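Local structure of thioredoxin reductase (Streptomyces clavuligerus, 4NTD) at residues R186-L191 against D196-F201; P163-Y168 against R302-S307; P146-V151 against L178-G183. The protein is an FAD-dependent flavoenzyme of the thioredoxin reductase family that forms disulfide bonds in natural products, probably that of holomycin. All coordinates share one frame; numbering follows the deposited sequence.

Contacts 1 and 3 lie round the sheet that holds strands 175-178 and 198-201; contact 2 brings helix 163-166 against the start of helix 305-338 at the flavin. Contact 2 holds the active-site C165 against FAD; its centre is about 17 Å from that of contact 1. These two touch where P163 packs on helix 184-191, its CD lying 3.6 Å from H187 CE1. Contact 3, centred about 14 Å from contact 1, joins it through the backbone, with a probable hydrogen bond between G179 N and F201 O (2.8 Å). Contacts 2 and 3 do not meet, their nearest atoms being about 9 Å apart. H187 and L190 of contact 1 also line the glutathione pocket.

Contact 1 (R186-L191 against D196-F201); sequences RHALLL and DDVVLF. With GSH (glutathione), chain B.
V198 packs against two successive levels of the helix, A188 and L191, and this small meeting makes the contact. Its two methyls share the work. With CG1 anti to the backbone N (chi1 -180°), that branch reaches the A188 carbonyl, 3.8 Å from V198 CG1 to A188 O, and lies 4.3 Å from A188 CB. The other branch, V198 CG2, comes to 4.0 Å from L191 O. L191 CB rests 4.4 Å from V198 CG1. The touching residues are buried, and van der Waals packing of the V198 methyls on A188, L191 and their carbonyl oxygens holds helix to strand. V177 of the adjacent strand 175-178 touches A188, L191 and L200 and continues the floor beneath the helix.

A neighbouring side of the helix meets the ligand. H187 CE1 approaches glutathione N2 at 3.7 Å, at the ring edge and in the ring plane. In L190, CG anti to the backbone N (chi1 175°) carries CD2 to within 3.7 Å of glutathione CG1. The H187 ring is held in place by a hydrogen bond from NE2 to the H161 carbonyl and by nearly parallel packing on the H161 ring. R186 is turned outward to a salt bridge with D325 of the second subunit. Strand 175-178, helix 184-191 and strand 198-201 thus form a beta-alpha-beta crossover in a parallel Rossmann-type sheet, with one helix face on the strands and another lining the glutathione pocket.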
loop_
_atom_site.group_PDB
_atom_site.type_symbol
_atom_site.label_atom_id
_atom_site.label_comp_id
_atom_site.label_asym_id
_atom_site.label_seq_id
_atom_site.Cartn_x
_atom_site.Cartn_y
_atom_site.Cartn_z
ATOM N N ARG A 186 -19.694 -17.694 2.867
ATOM C CA ARG A 186 -19.426 -16.254 2.843
ATOM C C ARG A 186 -19.012 -15.786 1.446
ATOM O O ARG A 186 -19.356 -14.679 1.029
ATOM C CB ARG A 186 -18.363 -15.868 3.879
ATOM C CG ARG A 186 -18.866 -15.895 5.318
ATOM C CD ARG A 186 -17.837 -15.367 6.312
ATOM N NE ARG A 186 -18.211 -14.067 6.877
ATOM C CZ ARG A 186 -17.898 -12.875 6.364
ATOM N NH1 ARG A 186 -17.192 -12.763 5.242
ATOM N NH2 ARG A 186 -18.303 -11.774 6.986
ATOM N N HIS A 187 -18.293 -16.638 0.716
ATOM C CA HIS A 187 -17.859 -16.303 -0.642
ATOM C C HIS A 187 -19.042 -16.161 -1.604
ATOM O O HIS A 187 -19.064 -15.251 -2.433
ATOM C CB HIS A 187 -16.860 -17.340 -1.170
ATOM C CG HIS A 187 -15.797 -16.759 -2.046
ATOM N ND1 HIS A 187 -14.946 -15.765 -1.615
ATOM C CD2 HIS A 187 -15.434 -17.039 -3.320
ATOM C CE1 HIS A 187 -14.110 -15.451 -2.588
ATOM N NE2 HIS A 187 -14.384 -16.211 -3.633
ATOM N N ALA A 188 -20.023 -17.054 -1.490
ATOM C CA ALA A 188 -21.238 -16.967 -2.305
ATOM C C ALA A 188 -22.026 -15.690 -2.000
ATOM O O ALA A 188 -22.527 -15.028 -2.913
ATOM C CB ALA A 188 -22.114 -18.194 -2.093
ATOM N N LEU A 189 -22.123 -15.346 -0.718
ATOM C CA LEU A 189 -22.810 -14.125 -0.299
ATOM C C LEU A 189 -22.090 -12.880 -0.827
ATOM O O LEU A 189 -22.731 -11.918 -1.245
ATOM C CB LEU A 189 -22.929 -14.071 1.227
ATOM C CG LEU A 189 -23.766 -15.184 1.870
ATOM C CD1 LEU A 189 -23.590 -15.181 3.380
ATOM C CD2 LEU A 189 -25.234 -15.055 1.491
ATOM N N LEU A 190 -20.760 -12.914 -0.816
ATOM C CA LEU A 190 -19.943 -11.838 -1.381
ATOM C C LEU A 190 -20.170 -11.689 -2.890
ATOM O O LEU A 190 -20.343 -10.577 -3.391
ATOM C CB LEU A 190 -18.460 -12.094 -1.081
ATOM C CG LEU A 190 -17.402 -11.158 -1.676
ATOM C CD1 LEU A 190 -17.642 -9.711 -1.273
ATOM C CD2 LEU A 190 -16.019 -11.616 -1.236
ATOM N N LEU A 191 -20.188 -12.812 -3.606
ATOM C CA LEU A 191 -20.362 -12.798 -5.063
ATOM C C LEU A 191 -21.735 -12.295 -5.520
ATOM O O LEU A 191 -21.878 -11.835 -6.656
ATOM C CB LEU A 191 -20.078 -14.183 -5.653
ATOM C CG LEU A 191 -18.589 -14.531 -5.724
ATOM C CD1 LEU A 191 -18.383 -16.032 -5.860
ATOM C CD2 LEU A 191 -17.919 -13.800 -6.879
ATOM N N ASP A 196 -26.985 -11.543 -9.725
ATOM C CA ASP A 196 -28.164 -12.065 -9.026
ATOM C C ASP A 196 -28.358 -13.559 -9.294
ATOM O O ASP A 196 -29.303 -14.162 -8.791
ATOM C CB ASP A 196 -29.434 -11.255 -9.339
ATOM C CG ASP A 196 -29.861 -11.348 -10.791
ATOM O OD1 ASP A 196 -29.228 -12.097 -11.559
ATOM O OD2 ASP A 196 -30.835 -10.660 -11.164
ATOM N N ASP A 197 -27.434 -14.154 -10.054
ATOM C CA ASP A 197 -27.456 -15.580 -10.382
ATOM C C ASP A 197 -26.189 -16.244 -9.831
ATOM O O ASP A 197 -25.185 -16.384 -10.534
ATOM C CB ASP A 197 -27.556 -15.747 -11.906
ATOM C CG ASP A 197 -27.817 -17.184 -12.341
ATOM O OD1 ASP A 197 -27.817 -18.105 -11.496
ATOM O OD2 ASP A 197 -28.028 -17.389 -13.553
ATOM N N VAL A 198 -26.250 -16.630 -8.557
ATOM C CA VAL A 198 -25.138 -17.278 -7.861
ATOM C C VAL A 198 -25.650 -18.551 -7.193
ATOM O O VAL A 198 -26.619 -18.505 -6.440
ATOM C CB VAL A 198 -24.527 -16.355 -6.786
ATOM C CG1 VAL A 198 -23.369 -17.045 -6.073
ATOM C CG2 VAL A 198 -24.061 -15.046 -7.407
ATOM N N VAL A 199 -24.994 -19.677 -7.470
ATOM C CA VAL A 199 -25.370 -20.971 -6.902
ATOM C C VAL A 199 -24.220 -21.547 -6.078
ATOM O O VAL A 199 -23.067 -21.523 -6.515
ATOM C CB VAL A 199 -25.744 -21.970 -8.020
ATOM C CG1 VAL A 199 -25.853 -23.391 -7.482
ATOM C CG2 VAL A 199 -27.047 -21.551 -8.683
ATOM N N LEU A 200 -24.544 -22.070 -4.897
ATOM C CA LEU A 200 -23.579 -22.796 -4.077
ATOM C C LEU A 200 -23.754 -24.293 -4.291
ATOM O O LEU A 200 -24.832 -24.836 -4.051
ATOM C CB LEU A 200 -23.754 -22.463 -2.591
ATOM C CG LEU A 200 -22.874 -23.242 -1.600
ATOM C CD1 LEU A 200 -21.397 -22.961 -1.832
ATOM C CD2 LEU A 200 -23.256 -22.925 -0.164
ATOM N N PHE A 201 -22.693 -24.949 -4.749
ATOM C CA PHE A 201 -22.651 -26.405 -4.819
ATOM C C PHE A 201 -22.130 -26.886 -3.468
ATOM O O PHE A 201 -20.933 -26.791 -3.193
ATOM C CB PHE A 201 -21.761 -26.851 -5.979
ATOM C CG PHE A 201 -22.271 -26.407 -7.322
ATOM C CD1 PHE A 201 -23.189 -27.181 -8.020
ATOM C CD2 PHE A 201 -21.860 -25.201 -7.878
ATOM C CE1 PHE A 201 -23.673 -26.772 -9.251
ATOM C CE2 PHE A 201 -22.342 -24.787 -9.109
ATOM C CZ PHE A 201 -23.251 -25.574 -9.797
HETATM N N1 GSH B . -10.145 -12.391 2.554
HETATM C CA1 GSH B . -11.609 -12.369 2.531
HETATM C C1 GSH B . -12.103 -12.609 3.972
HETATM O O11 GSH B . -12.159 -13.806 4.348
HETATM O O12 GSH B . -12.415 -11.606 4.661
HETATM C CB1 GSH B . -12.176 -13.493 1.699
HETATM C CG1 GSH B . -13.055 -12.988 0.556
HETATM C CD1 GSH B . -12.172 -12.281 -0.469
HETATM O OE1 GSH B . -12.122 -11.054 -0.536
HETATM N N2 GSH B . -11.584 -13.117 -1.327
HETATM C CA2 GSH B . -10.670 -12.669 -2.384
HETATM C C2 GSH B . -9.339 -12.525 -1.775
HETATM O O2 GSH B . -9.031 -12.969 -0.668
HETATM C CB2 GSH B . -10.806 -11.188 -2.743
HETATM S SG2 GSH B . -10.978 -10.643 -4.489
HETATM N N3 GSH B . -8.627 -11.720 -2.541
HETATM C CA3 GSH B . -7.392 -11.229 -2.103
HETATM C C3 GSH B . -6.145 -11.634 -2.935
HETATM O O31 GSH B . -6.301 -12.200 -4.168
HETATM O O32 GSH B . -4.953 -11.373 -2.486
#

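Contact 2 (P163-Y168 against R302-S307); sequences PYCHGY and RALVVS. With FAD (flavin-adenine dinucleotide), chain C.
Y164 and C165 are the residues of the CPYC helix that meet L304. P163, at the start of this turn, accepts a backbone hydrogen bond from G167 N. Y164 contributes its CB, 4.2 Å from L304 CD1; its hydroxyl, well away from L304, is hydrogen-bonded to N320 of the second subunit. C165, the disulfide partner of C162, makes the tighter contact: its SG lies 3.6 Å from L304 CD2. The same sulfur stands over the isoalloxazine face, 3.1 Å from FAD C4X, which the side chain reaches with SG anti to the carbonyl carbon (chi1 -54°). H166 follows with its ring edge toward the flavin, NE2 being 3.4 Å from FAD C6, while C165 CB covers one face of the imidazole over its centre.

From the other segment, L304 CD2 lies on the same side of the flavin as the sulfur, so leucine and cysteine share that face. V305 CG2 approaches from the opposite face, 3.4 Å from FAD N1. L304 is the N-cap residue of helix 305-338, and the first helical amide, V305 N, donates a nearly straight bond to FAD O2 (2.9 Å, 169°). A positive helix end pointing at this carbonyl would probably stabilise negative charge on the N1-C2=O edge of reduced flavin. On the ribityl chain, FAD O3' donates to A303 O at 2.7 Å. A CxxC disulfide sulfur over FAD C4X, with a helix N-terminus at the pyrimidine edge, is the active-site arrangement of the low-molecular-weight thioredoxin reductase family.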
loop_
_atom_site.group_PDB
_atom_site.type_symbol
_atom_site.label_atom_id
_atom_site.label_comp_id
_atom_site.label_asym_id
_atom_site.label_seq_id
_atom_site.Cartn_x
_atom_site.Cartn_y
_atom_site.Cartn_z
ATOM N N PRO A 163 -13.119 -12.025 -5.967
ATOM C CA PRO A 163 -14.172 -11.190 -6.562
ATOM C C PRO A 163 -13.758 -9.754 -6.898
ATOM O O PRO A 163 -14.331 -9.156 -7.806
ATOM C CB PRO A 163 -15.272 -11.187 -5.487
ATOM C CG PRO A 163 -15.017 -12.411 -4.682
ATOM C CD PRO A 163 -13.526 -12.501 -4.629
ATOM N N TYR A 164 -12.786 -9.197 -6.182
ATOM C CA TYR A 164 -12.287 -7.856 -6.513
ATOM C C TYR A 164 -11.508 -7.881 -7.826
ATOM O O TYR A 164 -11.618 -6.961 -8.639
ATOM C CB TYR A 164 -11.451 -7.275 -5.363
ATOM C CG TYR A 164 -12.278 -7.137 -4.109
ATOM C CD1 TYR A 164 -13.297 -6.199 -4.039
ATOM C CD2 TYR A 164 -12.083 -7.975 -3.018
ATOM C CE1 TYR A 164 -14.084 -6.083 -2.913
ATOM C CE2 TYR A 164 -12.867 -7.866 -1.883
ATOM C CZ TYR A 164 -13.864 -6.914 -1.841
ATOM O OH TYR A 164 -14.659 -6.784 -0.735
ATOM N N CYS A 165 -10.753 -8.954 -8.037
ATOM C CA CYS A 165 -9.956 -9.121 -9.247
ATOM C C CYS A 165 -10.810 -9.404 -10.480
ATOM O O CYS A 165 -10.518 -8.901 -11.564
ATOM C CB CYS A 165 -8.957 -10.265 -9.062
ATOM S SG CYS A 165 -7.907 -10.121 -7.598
ATOM N N HIS A 166 -11.865 -10.202 -10.305
ATOM C CA HIS A 166 -12.610 -10.779 -11.431
ATOM C C HIS A 166 -14.101 -10.463 -11.490
ATOM O O HIS A 166 -14.723 -10.650 -12.536
ATOM C CB HIS A 166 -12.470 -12.297 -11.396
ATOM C CG HIS A 166 -11.054 -12.764 -11.327
ATOM N ND1 HIS A 166 -10.554 -13.487 -10.266
ATOM C CD2 HIS A 166 -10.026 -12.596 -12.188
ATOM C CE1 HIS A 166 -9.278 -13.750 -10.484
ATOM N NE2 HIS A 166 -8.934 -13.223 -11.643
ATOM N N GLY A 167 -14.672 -10.014 -10.376
ATOM C CA GLY A 167 -16.116 -9.833 -10.263
ATOM C C GLY A 167 -16.707 -8.956 -11.345
ATOM O O GLY A 167 -17.682 -9.334 -11.995
ATOM N N TYR A 168 -16.125 -7.779 -11.545
ATOM C CA TYR A 168 -16.650 -6.850 -12.540
ATOM C C TYR A 168 -16.748 -7.503 -13.919
ATOM O O TYR A 168 -17.744 -7.334 -14.626
ATOM C CB TYR A 168 -15.792 -5.588 -12.632
ATOM C CG TYR A 168 -16.371 -4.597 -13.605
ATOM C CD1 TYR A 168 -17.369 -3.716 -13.209
ATOM C CD2 TYR A 168 -15.960 -4.574 -14.934
ATOM C CE1 TYR A 168 -17.926 -2.820 -14.103
ATOM C CE2 TYR A 168 -16.511 -3.683 -15.837
ATOM C CZ TYR A 168 -17.492 -2.808 -15.414
ATOM O OH TYR A 168 -18.042 -1.916 -16.302
ATOM N N ARG A 302 -5.059 -10.800 2.048
ATOM C CA ARG A 302 -5.979 -9.837 1.452
ATOM C C ARG A 302 -5.271 -8.787 0.584
ATOM O O ARG A 302 -5.932 -7.953 -0.036
ATOM C CB ARG A 302 -6.765 -9.138 2.567
ATOM C CG ARG A 302 -7.551 -10.091 3.458
ATOM C CD ARG A 302 -7.848 -9.494 4.828
ATOM N NE ARG A 302 -6.867 -9.897 5.835
ATOM C CZ ARG A 302 -5.826 -9.158 6.206
ATOM N NH1 ARG A 302 -5.624 -7.969 5.655
ATOM N NH2 ARG A 302 -4.985 -9.608 7.127
ATOM N N ALA A 303 -3.938 -8.831 0.532
ATOM C CA ALA A 303 -3.153 -7.817 -0.180
ATOM C C ALA A 303 -3.222 -7.989 -1.696
ATOM O O ALA A 303 -2.602 -8.890 -2.261
ATOM C CB ALA A 303 -1.704 -7.837 0.290
ATOM N N LEU A 304 -3.990 -7.116 -2.344
ATOM C CA LEU A 304 -4.018 -7.035 -3.801
ATOM C C LEU A 304 -2.688 -6.442 -4.288
ATOM O O LEU A 304 -1.848 -6.049 -3.477
ATOM C CB LEU A 304 -5.228 -6.214 -4.264
ATOM C CG LEU A 304 -6.584 -6.863 -3.943
ATOM C CD1 LEU A 304 -7.721 -5.853 -3.949
ATOM C CD2 LEU A 304 -6.879 -8.005 -4.907
ATOM N N VAL A 305 -2.483 -6.387 -5.600
ATOM C CA VAL A 305 -1.157 -6.066 -6.141
ATOM C C VAL A 305 -0.680 -4.682 -5.686
ATOM O O VAL A 305 0.459 -4.532 -5.234
ATOM C CB VAL A 305 -1.109 -6.183 -7.684
ATOM C CG1 VAL A 305 0.248 -5.752 -8.224
ATOM C CG2 VAL A 305 -1.384 -7.617 -8.117
ATOM N N VAL A 306 -1.549 -3.680 -5.785
ATOM C CA VAL A 306 -1.165 -2.320 -5.408
ATOM C C VAL A 306 -0.895 -2.202 -3.900
ATOM O O VAL A 306 -0.049 -1.408 -3.480
ATOM C CB VAL A 306 -2.195 -1.265 -5.890
ATOM C CG1 VAL A 306 -3.483 -1.320 -5.077
ATOM C CG2 VAL A 306 -1.586 0.132 -5.863
ATOM N N SER A 307 -1.595 -2.994 -3.090
ATOM C CA SER A 307 -1.335 -3.023 -1.643
ATOM C C SER A 307 0.014 -3.670 -1.328
ATOM O O SER A 307 0.716 -3.247 -0.405
ATOM C CB SER A 307 -2.460 -3.736 -0.890
ATOM O OG SER A 307 -3.671 -3.004 -0.970
HETATM P PA FAD C . 3.761 -12.463 -5.844
HETATM O O1A FAD C . 3.277 -11.481 -6.879
HETATM O O2A FAD C . 3.156 -13.841 -5.829
HETATM O O5B FAD C . 5.348 -12.613 -6.012
HETATM C C5B FAD C . 6.085 -13.476 -5.155
HETATM C C4B FAD C . 7.369 -13.862 -5.868
HETATM O O4B FAD C . 8.240 -14.521 -4.952
HETATM C C3B FAD C . 7.128 -14.831 -7.024
HETATM O O3B FAD C . 7.623 -14.284 -8.253
HETATM C C2B FAD C . 7.872 -16.097 -6.630
HETATM O O2B FAD C . 8.487 -16.740 -7.750
HETATM C C1B FAD C . 8.904 -15.579 -5.643
HETATM N N9A FAD C . 9.416 -16.548 -4.650
HETATM C C8A FAD C . 8.690 -17.283 -3.787
HETATM N N7A FAD C . 9.502 -18.037 -3.007
HETATM C C5A FAD C . 10.770 -17.778 -3.368
HETATM C C6A FAD C . 12.114 -18.227 -2.951
HETATM N N6A FAD C . 12.252 -19.140 -1.963
HETATM N N1A FAD C . 13.186 -17.702 -3.590
HETATM C C2A FAD C . 13.059 -16.792 -4.580
HETATM N N3A FAD C . 11.863 -16.339 -5.004
HETATM C C4A FAD C . 10.709 -16.787 -4.447
HETATM N N1 FAD C . -4.540 -8.813 -7.641
HETATM C C2 FAD C . -4.890 -7.633 -8.202
HETATM O O2 FAD C . -4.596 -6.585 -7.591
HETATM N N3 FAD C . -5.538 -7.552 -9.379
HETATM C C4 FAD C . -5.874 -8.648 -10.084
HETATM O O4 FAD C . -6.479 -8.542 -11.170
HETATM C C4X FAD C . -5.517 -9.982 -9.546
HETATM N N5 FAD C . -5.816 -11.141 -10.184
HETATM C C5X FAD C . -5.477 -12.339 -9.635
HETATM C C6 FAD C . -5.795 -13.513 -10.311
HETATM C C7 FAD C . -5.461 -14.756 -9.781
HETATM C C7M FAD C . -5.817 -16.017 -10.531
HETATM C C8 FAD C . -4.754 -14.835 -8.478
HETATM C C8M FAD C . -4.392 -16.170 -7.881
HETATM C C9 FAD C . -4.433 -13.666 -7.796
HETATM C C9A FAD C . -4.768 -12.415 -8.322
HETATM N N10 FAD C . -4.449 -11.208 -7.648
HETATM C C10 FAD C . -4.814 -9.990 -8.246
HETATM C "C1'" FAD C . -3.743 -11.166 -6.361
HETATM C "C2'" FAD C . -2.239 -11.078 -6.625
HETATM O "O2'" FAD C . -1.767 -12.353 -7.083
HETATM C "C3'" FAD C . -1.463 -10.673 -5.372
HETATM O "O3'" FAD C . -1.985 -9.436 -4.872
HETATM C "C4'" FAD C . 0.035 -10.494 -5.623
HETATM O "O4'" FAD C . 0.578 -11.606 -6.344
HETATM C "C5'" FAD C . 0.808 -10.358 -4.318
HETATM O "O5'" FAD C . 2.099 -9.826 -4.603
HETATM P P FAD C . 3.409 -10.348 -3.837
HETATM O O1P FAD C . 3.096 -10.490 -2.373
HETATM O O2P FAD C . 4.561 -9.486 -4.293
HETATM O O3P FAD C . 3.608 -11.875 -4.346
#

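Contact 3 (P146-V151 against L178-G183); sequences PDIPGV and LGTSPG
T180 rests its methyl against both P146 and I148, and L178 reaches I148 from the same loop; T180, L178 and P146 bury the most surface here. The T180 CG2 atom lies 3.7 Å from P146 CB, the two side chains crossing at about a right angle. The hydroxyl stays beside the same ring, T180 OG1 being 3.7 Å from P146 CG, because it sits between the backbone N and the carbonyl carbon (chi1 55°) and leaves CG2 anti to that carbon. L178, at the end of strand 175-178, brings its CD1 end-on to I148 CD1 at 4.1 Å. That I148 methyl serves both partners, since I148 CD1 also arrives tip to tip at T180 CG2, 4.0 Å away. Were a glycine in place of T180, P146 CB and I148 CD1 would probably lose the methyl they both rest on, and a gap would open between the two loops.

Residues 178-183 form the turn between the first strand and the helix of a Rossmann-type beta-alpha-beta unit, the place where relatives in this family bind the phosphates of a pyridine nucleotide. The partner loop, residues 146-151, leads from strand 141-144 to helix 151-154.

Both loops are shaped internally. I148 to V151 is a type II turn, closed by V151 N to I148 O (3.1 Å). At its third residue, G150, the positive phi (102°) would press a side chain on the preceding carbonyl oxygen; G150 occupies the N-cap position of helix 151-154. Within the other loop, S181 OG accepts from G183 N (3.1 Å, 164°), a capping bond at the approach to helix 184-191.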
loop_
_atom_site.group_PDB
_atom_site.type_symbol
_atom_site.label_atom_id
_atom_site.label_comp_id
_atom_site.label_asym_id
_atom_site.label_seq_id
_atom_site.Cartn_x
_atom_site.Cartn_y
_atom_site.Cartn_z
ATOM N N PRO A 146 -8.893 -27.387 -4.871
ATOM C CA PRO A 146 -9.529 -28.692 -4.675
ATOM C C PRO A 146 -9.221 -29.658 -5.816
ATOM O O PRO A 146 -9.174 -29.251 -6.978
ATOM C CB PRO A 146 -11.027 -28.364 -4.617
ATOM C CG PRO A 146 -11.174 -27.025 -5.246
ATOM C CD PRO A 146 -9.876 -26.303 -5.057
ATOM N N ASP A 147 -9.013 -30.926 -5.472
ATOM C CA ASP A 147 -8.656 -31.948 -6.453
ATOM C C ASP A 147 -9.910 -32.449 -7.173
ATOM O O ASP A 147 -10.408 -33.546 -6.906
ATOM C CB ASP A 147 -7.905 -33.098 -5.768
ATOM C CG ASP A 147 -7.304 -34.088 -6.757
ATOM O OD1 ASP A 147 -7.114 -33.736 -7.942
ATOM O OD2 ASP A 147 -7.010 -35.226 -6.338
ATOM N N ILE A 148 -10.409 -31.617 -8.084
ATOM C CA ILE A 148 -11.583 -31.922 -8.896
ATOM C C ILE A 148 -11.188 -31.722 -10.361
ATOM O O ILE A 148 -10.612 -30.689 -10.700
ATOM C CB ILE A 148 -12.765 -30.993 -8.540
ATOM C CG1 ILE A 148 -13.261 -31.294 -7.121
ATOM C CG2 ILE A 148 -13.900 -31.147 -9.547
ATOM C CD1 ILE A 148 -14.195 -30.247 -6.551
ATOM N N PRO A 149 -11.482 -32.708 -11.229
ATOM C CA PRO A 149 -11.117 -32.573 -12.642
ATOM C C PRO A 149 -11.604 -31.271 -13.278
ATOM O O PRO A 149 -12.771 -30.902 -13.127
ATOM C CB PRO A 149 -11.796 -33.780 -13.296
ATOM C CG PRO A 149 -11.859 -34.797 -12.216
ATOM C CD PRO A 149 -12.057 -34.035 -10.937
ATOM N N GLY A 150 -10.694 -30.584 -13.969
ATOM C CA GLY A 150 -10.993 -29.312 -14.622
ATOM C C GLY A 150 -10.502 -28.092 -13.860
ATOM O O GLY A 150 -10.248 -27.051 -14.463
ATOM N N VAL A 151 -10.363 -28.212 -12.540
ATOM C CA VAL A 151 -10.013 -27.067 -11.690
ATOM C C VAL A 151 -8.634 -26.493 -12.034
ATOM O O VAL A 151 -8.495 -25.282 -12.213
ATOM C CB VAL A 151 -10.102 -27.432 -10.188
ATOM C CG1 VAL A 151 -9.446 -26.372 -9.313
ATOM C CG2 VAL A 151 -11.559 -27.627 -9.787
ATOM N N LEU A 178 -18.001 -23.587 -5.369
ATOM C CA LEU A 178 -17.837 -24.965 -4.898
ATOM C C LEU A 178 -17.660 -24.993 -3.384
ATOM O O LEU A 178 -16.888 -24.211 -2.831
ATOM C CB LEU A 178 -16.634 -25.638 -5.565
ATOM C CG LEU A 178 -16.569 -25.610 -7.094
ATOM C CD1 LEU A 178 -15.375 -26.422 -7.574
ATOM C CD2 LEU A 178 -17.852 -26.136 -7.720
ATOM N N GLY A 179 -18.364 -25.908 -2.720
ATOM C CA GLY A 179 -18.285 -26.043 -1.264
ATOM C C GLY A 179 -17.091 -26.869 -0.818
ATOM O O GLY A 179 -17.251 -27.902 -0.166
ATOM N N THR A 180 -15.895 -26.395 -1.159
ATOM C CA THR A 180 -14.648 -27.114 -0.895
ATOM C C THR A 180 -13.841 -26.493 0.250
ATOM O O THR A 180 -12.739 -26.954 0.558
ATOM C CB THR A 180 -13.771 -27.144 -2.163
ATOM O OG1 THR A 180 -13.563 -25.807 -2.634
ATOM C CG2 THR A 180 -14.443 -27.961 -3.259
ATOM N N SER A 181 -14.398 -25.457 0.878
ATOM C CA SER A 181 -13.725 -24.717 1.943
ATOM C C SER A 181 -14.755 -24.192 2.944
ATOM O O SER A 181 -15.899 -23.932 2.565
ATOM C CB SER A 181 -12.940 -23.543 1.341
ATOM O OG SER A 181 -12.671 -22.536 2.304
ATOM N N PRO A 182 -14.356 -24.022 4.222
ATOM C CA PRO A 182 -15.264 -23.402 5.196
ATOM C C PRO A 182 -15.680 -21.969 4.844
ATOM O O PRO A 182 -16.670 -21.478 5.380
ATOM C CB PRO A 182 -14.453 -23.403 6.498
ATOM C CG PRO A 182 -13.404 -24.440 6.313
ATOM C CD PRO A 182 -13.099 -24.474 4.846
ATOM N N GLY A 183 -14.927 -21.305 3.967
ATOM C CA GLY A 183 -15.256 -19.949 3.534
ATOM C C GLY A 183 -16.237 -19.853 2.374
ATOM O O GLY A 183 -16.591 -18.751 1.958
#